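Local coordinates for immune protein (Enterobacter cloacae, PDB 6D7Y) that probably serves as the immunity protein that binds and neutralises the toxic C-terminal tip of CdiA in contact-dependent growth inhibition, at residues K22-K27 with V94-C99; D29-F34 with N46-L51; F5-E10 with R144-N149. One frame throughout, in Å; residues are numbered along the deposited sequence. Where two conformers were deposited one is given.

Contact 1: residues K22-K27 with V94-C99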
# COMPACT_ATOMS: atom_id res chain seq x y z
N LYS B 22 8.39 6.21 -3.10
CA LYS B 22 8.74 7.59 -2.70
C LYS B 22 7.50 8.46 -2.68
O LYS B 22 7.35 9.31 -1.82
CB LYS B 22 9.80 8.21 -3.64
CG LYS B 22 11.18 7.56 -3.60
CD LYS B 22 11.85 7.62 -2.23
CE LYS B 22 12.13 9.05 -1.76
NZ LYS B 22 12.73 9.03 -0.39
N GLU B 23 6.62 8.25 -3.65
CA GLU B 23 5.34 8.96 -3.75
C GLU B 23 4.49 8.71 -2.49
O GLU B 23 3.99 9.65 -1.87
CB GLU B 23 4.62 8.50 -5.04
CG GLU B 23 3.12 8.78 -5.12
CD GLU B 23 2.77 10.25 -4.99
OE1 GLU B 23 3.63 11.10 -5.28
OE2 GLU B 23 1.61 10.54 -4.61
N ILE B 24 4.35 7.43 -2.12
CA ILE B 24 3.62 7.06 -0.91
C ILE B 24 4.36 7.59 0.34
O ILE B 24 3.73 8.15 1.22
CB ILE B 24 3.45 5.53 -0.80
CG1 ILE B 24 2.67 4.98 -2.00
CG2 ILE B 24 2.72 5.16 0.49
CD1 ILE B 24 2.60 3.47 -2.02
N GLU B 25 5.68 7.41 0.40
CA GLU B 25 6.47 7.87 1.57
C GLU B 25 6.34 9.38 1.83
O GLU B 25 6.37 9.83 2.99
CB GLU B 25 7.97 7.55 1.41
CG GLU B 25 8.83 7.97 2.63
CD GLU B 25 10.33 7.80 2.44
OE1 GLU B 25 11.07 8.03 3.42
OE2 GLU B 25 10.77 7.47 1.32
N SER B 26 6.21 10.16 0.76
CA SER B 26 6.10 11.63 0.90
C SER B 26 4.80 12.13 1.54
O SER B 26 4.73 13.29 1.98
CB SER B 26 6.28 12.31 -0.46
OG SER B 26 5.28 11.88 -1.36
N LYS B 27 3.78 11.28 1.59
CA LYS B 27 2.50 11.67 2.19
C LYS B 27 2.46 11.34 3.69
O LYS B 27 1.47 11.63 4.37
CB LYS B 27 1.34 11.04 1.40
CG LYS B 27 1.44 11.35 -0.10
CD LYS B 27 0.28 10.81 -0.94
CE LYS B 27 -0.95 11.70 -0.89
NZ LYS B 27 -1.50 11.90 0.47
N VAL B 94 4.50 -7.89 -8.53
CA VAL B 94 4.71 -7.13 -7.30
C VAL B 94 3.46 -6.33 -6.89
O VAL B 94 2.80 -5.71 -7.73
CB VAL B 94 5.89 -6.15 -7.46
CG1 VAL B 94 6.06 -5.27 -6.22
CG2 VAL B 94 7.17 -6.91 -7.75
N ASP B 95 3.14 -6.36 -5.59
CA ASP B 95 2.01 -5.61 -5.04
C ASP B 95 2.55 -4.69 -3.93
O ASP B 95 3.54 -5.02 -3.28
CB ASP B 95 0.97 -6.51 -4.37
CG ASP B 95 0.17 -7.35 -5.33
OD1 ASP B 95 0.39 -7.36 -6.56
OD2 ASP B 95 -0.74 -8.02 -4.80
N VAL B 96 1.87 -3.57 -3.74
CA VAL B 96 2.18 -2.61 -2.68
C VAL B 96 0.86 -2.46 -1.93
O VAL B 96 -0.15 -2.14 -2.53
CB VAL B 96 2.67 -1.27 -3.24
CG1 VAL B 96 2.85 -0.26 -2.13
CG2 VAL B 96 3.98 -1.47 -4.03
N GLY B 97 0.85 -2.72 -0.62
CA GLY B 97 -0.37 -2.62 0.11
C GLY B 97 -0.21 -1.79 1.35
O GLY B 97 0.89 -1.69 1.87
N LEU B 98 -1.31 -1.15 1.75
CA LEU B 98 -1.37 -0.32 2.96
C LEU B 98 -2.47 -0.85 3.86
O LEU B 98 -3.64 -0.87 3.45
CB LEU B 98 -1.67 1.14 2.63
CG LEU B 98 -0.55 1.98 1.99
CD1 LEU B 98 -0.23 1.54 0.58
CD2 LEU B 98 -0.96 3.45 1.97
N CYS B 99 -2.13 -1.23 5.11
CA CYS B 99 -3.12 -1.79 6.04
C CYS B 99 -3.21 -0.84 7.22
O CYS B 99 -2.17 -0.36 7.68
CB CYS B 99 -2.66 -3.16 6.56
SG CYS B 99 -2.34 -4.37 5.27
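With CG1 set opposite the carbonyl carbon (chi1 -60°) and CD1 fully extended beyond it (chi2 174°), Ile-24 sends the end of its longer branch from the helix down to the sheet, where Val-96 raises CG1, anti to its own backbone N, to meet it. The two side chains are oppositely directed and meet at their methyls, Ile-24 CD1 touching Val-96 CG1 at 3.7 Å. The same methyl reaches one branch of Leu-98, with Ile-24 CD1 4.3 Å from Leu-98 CD1. One methyl thus serves two residues that lie two apart on strand 93-102 and point to the same face, as strand geometry requires. This is helix-on-sheet packing: helix 17-25 packs on one face of an antiparallel sheet, and Leu-17, Leu-20 and Leu-21 add to the cover over Val-96, while Phe-9 flanks Ile-24 from the next strand. Two polar side-chain bonds lie within the 22-27 segment, whereas Glu-23 turns to Tyr-118 of helix 105-126. Lys-22 NZ forms a salt bridge with Glu-25 OE2 at 3.0 Å, approaching from above the carboxylate plane, and Ser-26 OG donates to Glu-23 O at 2.6 Å.

Contact 2: residues D29-F34 with N46-L51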
# COMPACT_ATOMS: atom_id res chain seq x y z
N ASP B 29 4.48 11.34 7.71
CA ASP B 29 5.38 12.11 8.57
C ASP B 29 6.70 11.38 8.75
O ASP B 29 7.76 11.99 8.72
CB ASP B 29 4.75 12.40 9.92
CG ASP B 29 3.59 13.37 9.83
OD1 ASP B 29 3.37 13.97 8.76
OD2 ASP B 29 2.90 13.56 10.86
N ARG B 30 6.64 10.07 8.96
CA ARG B 30 7.85 9.27 9.13
C ARG B 30 7.61 7.79 8.93
O ARG B 30 6.47 7.34 8.95
CB ARG B 30 8.48 9.53 10.52
CG ARG B 30 7.50 9.51 11.68
CD ARG B 30 8.22 9.83 12.99
NE ARG B 30 9.14 8.74 13.36
CZ ARG B 30 8.82 7.68 14.11
NH1 ARG B 30 9.73 6.74 14.36
NH2 ARG B 30 7.59 7.53 14.62
N ILE B 31 8.70 7.06 8.70
CA ILE B 31 8.64 5.61 8.52
C ILE B 31 9.66 4.95 9.40
O ILE B 31 10.74 5.50 9.66
CB ILE B 31 8.82 5.13 7.07
CG1 ILE B 31 10.24 5.36 6.54
CG2 ILE B 31 7.79 5.78 6.17
CD1 ILE B 31 10.43 4.82 5.14
N PHE B 32 9.32 3.76 9.85
CA PHE B 32 10.14 2.99 10.77
C PHE B 32 9.69 1.55 10.76
O PHE B 32 8.76 1.17 10.03
CB PHE B 32 10.00 3.58 12.17
CG PHE B 32 8.58 3.68 12.64
CD1 PHE B 32 7.81 4.79 12.30
CD2 PHE B 32 8.00 2.67 13.39
CE1 PHE B 32 6.50 4.89 12.71
CE2 PHE B 32 6.69 2.76 13.81
CZ PHE B 32 5.93 3.87 13.46
N ASP B 33 10.34 0.75 11.60
CA ASP B 33 10.05 -0.68 11.73
C ASP B 33 10.15 -1.43 10.39
O ASP B 33 9.22 -2.10 9.97
CB ASP B 33 8.68 -0.90 12.38
CG ASP B 33 8.45 -2.36 12.78
OD1 ASP B 33 9.44 -3.07 13.07
OD2 ASP B 33 7.28 -2.78 12.81
N PHE B 34 11.30 -1.28 9.73
CA PHE B 34 11.57 -1.99 8.49
C PHE B 34 11.66 -3.47 8.83
O PHE B 34 12.41 -3.85 9.74
CB PHE B 34 12.86 -1.48 7.86
CG PHE B 34 13.30 -2.27 6.67
CD1 PHE B 34 12.66 -2.11 5.45
CD2 PHE B 34 14.38 -3.15 6.75
CE1 PHE B 34 13.07 -2.83 4.33
CE2 PHE B 34 14.79 -3.87 5.64
CZ PHE B 34 14.14 -3.72 4.42
N ASN B 46 15.86 3.28 7.22
CA ASN B 46 14.97 4.35 7.66
C ASN B 46 14.35 5.11 6.47
O ASN B 46 13.38 5.85 6.64
CB ASN B 46 15.76 5.30 8.58
CG ASN B 46 14.87 6.27 9.34
OD1 ASN B 46 13.64 6.24 9.22
ND2 ASN B 46 15.49 7.12 10.15
N VAL B 47 14.90 4.92 5.27
CA VAL B 47 14.39 5.59 4.05
C VAL B 47 14.60 4.71 2.83
O VAL B 47 15.52 3.89 2.79
CB VAL B 47 15.04 6.97 3.79
CG1 VAL B 47 14.49 8.03 4.73
CG2 VAL B 47 16.57 6.88 3.87
N PHE B 48 13.75 4.90 1.83
CA PHE B 48 13.87 4.13 0.60
C PHE B 48 14.98 4.68 -0.31
O PHE B 48 15.08 5.88 -0.52
CB PHE B 48 12.56 4.13 -0.18
CG PHE B 48 11.41 3.50 0.55
CD1 PHE B 48 11.45 2.16 0.90
CD2 PHE B 48 10.26 4.23 0.83
CE1 PHE B 48 10.39 1.57 1.57
CE2 PHE B 48 9.19 3.64 1.49
CZ PHE B 48 9.25 2.31 1.85
N SER B 49 15.80 3.77 -0.82
CA SER B 49 16.87 4.11 -1.74
C SER B 49 16.62 3.26 -2.97
O SER B 49 15.91 2.25 -2.90
CB SER B 49 18.23 3.79 -1.12
OG SER B 49 18.30 2.44 -0.73
N GLU B 50 17.18 3.68 -4.10
CA GLU B 50 16.99 2.95 -5.36
C GLU B 50 17.66 1.58 -5.35
O GLU B 50 17.18 0.66 -6.00
CB GLU B 50 17.48 3.79 -6.55
CG GLU B 50 16.79 5.14 -6.67
CD GLU B 50 17.20 5.94 -7.89
OE1 GLU B 50 17.62 5.34 -8.90
OE2 GLU B 50 17.07 7.19 -7.86
N LEU B 51 18.76 1.45 -4.61
CA LEU B 51 19.49 0.17 -4.52
C LEU B 51 18.73 -0.83 -3.63
O LEU B 51 18.84 -2.04 -3.84
CB LEU B 51 20.93 0.37 -4.03
CG LEU B 51 21.83 1.21 -4.95
CD1 LEU B 51 23.21 1.38 -4.33
CD2 LEU B 51 21.93 0.60 -6.35
O HOH W 1 11.66 8.26 7.89
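The main-chain carbonyl oxygen of Asn-46 lies near a water that can donate to it, 3.2 Å from Asn-46 O, and that accepts the backbone N-H of Ile-31, at 3.3 Å from Ile-31 N. The water has other acceptors in reach, so it probably, but not certainly, links the peptide backbone of the strand to that of the loop. Asn-46 O is also hemmed in by the Ile-31 side chain, whose CG1 comes within 3.2 Å of Asn-46 O. That position follows from chi1 of 68°, which wedges CG1 between the backbone N and the carbonyl carbon; the extended chi2 of 177° then carries CD1 on toward the loop. The methyl lies over one face of the Phe-48 ring, displaced toward the rim, with Ile-31 CD1 4.0 Å from Phe-48 CE2. Ile-31 CD1 also packs 4.2 Å from the backbone at Val-47 CA. Strand 30-36 is an outermost strand of the sheet within this chain. It starts with a classic beta bulge, in which Asp-29 and Arg-30 both face Glu-70 of strand 63-75, and Arg-30 forms a salt bridge with that glutamate. At the end of the loop, Ser-49 takes the N-cap position of helix 50-58, its hydroxyl making a weak bond to Leu-52 N. Glu-25 of helix 17-25 packs against both Ile-31 and Phe-48. The chemistry is thus divided: a probable solvent-mediated polar link between the two backbones runs beside a buried apolar contact of isoleucine with phenylalanine.

Contact 3: residues F5-E10 with R144-N149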
# COMPACT_ATOMS: atom_id res chain seq x y z
N PHE B 5 -8.44 -2.61 7.76
CA PHE B 5 -8.78 -2.35 6.36
C PHE B 5 -7.52 -2.26 5.54
O PHE B 5 -6.42 -2.11 6.07
CB PHE B 5 -9.60 -1.08 6.21
CG PHE B 5 -10.96 -1.15 6.86
CD1 PHE B 5 -12.05 -1.65 6.19
CD2 PHE B 5 -11.12 -0.76 8.18
CE1 PHE B 5 -13.29 -1.77 6.80
CE2 PHE B 5 -12.37 -0.85 8.78
CZ PHE B 5 -13.45 -1.35 8.11
N GLU B 6 -7.64 -2.41 4.22
CA GLU B 6 -6.47 -2.28 3.41
C GLU B 6 -6.78 -1.85 1.99
O GLU B 6 -7.89 -2.03 1.50
CB GLU B 6 -5.60 -3.55 3.41
CG GLU B 6 -6.07 -4.67 2.54
CD GLU B 6 -5.20 -5.94 2.58
OE1 GLU B 6 -3.98 -5.91 2.90
OE2 GLU B 6 -5.77 -7.00 2.27
N VAL B 7 -5.81 -1.20 1.38
CA VAL B 7 -5.87 -0.82 -0.03
C VAL B 7 -4.64 -1.44 -0.67
O VAL B 7 -3.58 -1.53 -0.05
CB VAL B 7 -5.97 0.70 -0.31
CG1 VAL B 7 -7.24 1.27 0.30
CG2 VAL B 7 -4.74 1.44 0.18
N ILE B 8 -4.79 -1.87 -1.93
CA ILE B 8 -3.74 -2.55 -2.63
C ILE B 8 -3.51 -2.02 -4.04
O ILE B 8 -4.48 -1.77 -4.78
CB ILE B 8 -4.14 -4.05 -2.87
CG1 ILE B 8 -4.49 -4.79 -1.57
CG2 ILE B 8 -3.04 -4.80 -3.61
CD1 ILE B 8 -3.36 -5.03 -0.65
N PHE B 9 -2.23 -1.82 -4.38
CA PHE B 9 -1.81 -1.49 -5.76
C PHE B 9 -1.34 -2.87 -6.25
O PHE B 9 -0.30 -3.37 -5.82
CB PHE B 9 -0.63 -0.53 -5.80
CG PHE B 9 -0.88 0.84 -5.22
CD1 PHE B 9 -0.61 1.09 -3.88
CD2 PHE B 9 -1.31 1.89 -6.02
CE1 PHE B 9 -0.80 2.36 -3.35
CE2 PHE B 9 -1.50 3.17 -5.49
CZ PHE B 9 -1.23 3.40 -4.15
N GLU B 10 -2.12 -3.51 -7.12
CA GLU B 10 -1.81 -4.86 -7.59
C GLU B 10 -1.09 -4.85 -8.93
O GLU B 10 -1.52 -4.16 -9.84
CB GLU B 10 -3.08 -5.66 -7.76
CG GLU B 10 -2.84 -7.12 -8.08
CD GLU B 10 -4.13 -7.87 -8.35
OE1 GLU B 10 -4.95 -7.35 -9.10
OE2 GLU B 10 -4.30 -8.99 -7.82
N ARG B 144 -15.16 -5.49 -0.41
CA ARG B 144 -14.51 -4.31 -0.91
C ARG B 144 -15.42 -3.08 -0.89
O ARG B 144 -16.65 -3.19 -0.95
CB ARG B 144 -14.02 -4.50 -2.36
CG ARG B 144 -12.86 -5.45 -2.51
CD ARG B 144 -12.42 -5.54 -3.97
NE ARG B 144 -11.42 -6.59 -4.16
CZ ARG B 144 -10.95 -6.97 -5.34
NH1 ARG B 144 -10.10 -7.98 -5.41
NH2 ARG B 144 -11.36 -6.37 -6.46
N PHE B 145 -14.77 -1.93 -0.81
CA PHE B 145 -15.41 -0.60 -0.92
C PHE B 145 -15.23 -0.11 -2.35
O PHE B 145 -16.04 0.70 -2.84
CB PHE B 145 -14.82 0.41 0.04
CG PHE B 145 -15.25 0.21 1.46
CD1 PHE B 145 -14.58 -0.69 2.29
CD2 PHE B 145 -16.32 0.92 1.97
CE1 PHE B 145 -14.97 -0.88 3.61
CE2 PHE B 145 -16.71 0.74 3.31
CZ PHE B 145 -16.04 -0.14 4.11
N PHE B 146 -14.17 -0.54 -3.01
CA PHE B 146 -13.98 -0.17 -4.42
C PHE B 146 -12.99 -1.07 -5.15
O PHE B 146 -12.14 -1.71 -4.54
CB PHE B 146 -13.49 1.31 -4.54
CG PHE B 146 -12.11 1.54 -4.01
CD1 PHE B 146 -11.91 1.86 -2.67
CD2 PHE B 146 -11.00 1.41 -4.83
CE1 PHE B 146 -10.63 2.06 -2.17
CE2 PHE B 146 -9.72 1.60 -4.34
CZ PHE B 146 -9.53 1.92 -3.00
N THR B 147 -13.11 -1.11 -6.48
CA THR B 147 -12.16 -1.82 -7.31
C THR B 147 -11.98 -0.89 -8.51
O THR B 147 -12.96 -0.57 -9.19
CB THR B 147 -12.65 -3.17 -7.82
OG1 THR B 147 -12.95 -4.02 -6.72
CG2 THR B 147 -11.55 -3.83 -8.68
N ASN B 148 -10.76 -0.43 -8.73
CA ASN B 148 -10.44 0.52 -9.80
C ASN B 148 -11.39 1.72 -9.74
O ASN B 148 -11.53 2.32 -8.68
CB ASN B 148 -10.46 -0.19 -11.16
CG ASN B 148 -9.39 -1.24 -11.25
OD1 ASN B 148 -8.31 -1.09 -10.67
ND2 ASN B 148 -9.65 -2.30 -12.01
N ASN B 149 -12.08 2.02 -10.84
CA ASN B 149 -13.00 3.15 -10.88
C ASN B 149 -14.46 2.77 -10.57
O ASN B 149 -15.36 3.53 -10.89
CB ASN B 149 -12.90 3.84 -12.25
CG ASN B 149 -13.23 2.90 -13.44
OD1 ASN B 149 -13.30 1.66 -13.30
ND2 ASN B 149 -13.42 3.49 -14.62
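Strands 3-10 and 144-147 are second neighbours in the sheet, with strand 130-135 between them, and the nearest CA atoms, Val-7 CA and Phe-146 CA, are 9.2 Å apart, so the contact is made by side chains alone. The chain turns a corner at Phe-145, and Phe-145 and Phe-146 together face a single residue of strand 130-135, a classic beta bulge. Phe-5 and Phe-145 reach toward each other across the middle strand. Phe-5 CE1 comes to the edge of the Phe-145 ring, 3.7 Å from Phe-145 CE1, and the ring planes are inclined at 64° with centroids 6.0 Å apart. In Phe-146 a chi1 of 68° places CG on the side shared by its own N and C atoms, which swings the ring toward strand 3-10. The far end of that ring then meets one branch of the valine, Phe-146 CZ lying 4.1 Å from Val-7 CG1. On the other face of the strand, Arg-144 NH2 donates to Thr-147 OG1 at 2.8 Å, with the hydroxyl oxygen nearly in the guanidinium plane of Arg-144 and an angle of 162° at the hydrogen. Helix 105-126 packs over the aromatic cluster: Met-112 touches both Phe-5 and Phe-145, Ala-108 lies against Phe-5, and Gln-116 against Phe-146. Phe-131 of the intervening strand borders Phe-146, while Leu-98 of strand 93-102 lies beside Val-7.

Overall arrangement
All three contacts reach one antiparallel sheet. The centre of contact 1 is about 4 Å from the centre of the chain, that of contact 2 about 14 Å and that of contact 3 about 10 Å, the last two on opposite sides of it with their centres 24 Å apart. Along the chain they enclose one another: contact 3 spans nearly the whole sequence, contact 1 falls within it and contact 2 within contact 1. Contacts 1 and 3 join through neighbouring strands 93-102 and 3-10, while helix 17-25 bridges contacts 1 and 2, whose centres are 11 Å apart. The set thus ties an outermost strand, the central helix-covered strands and the C-terminal strands into a single compact domain.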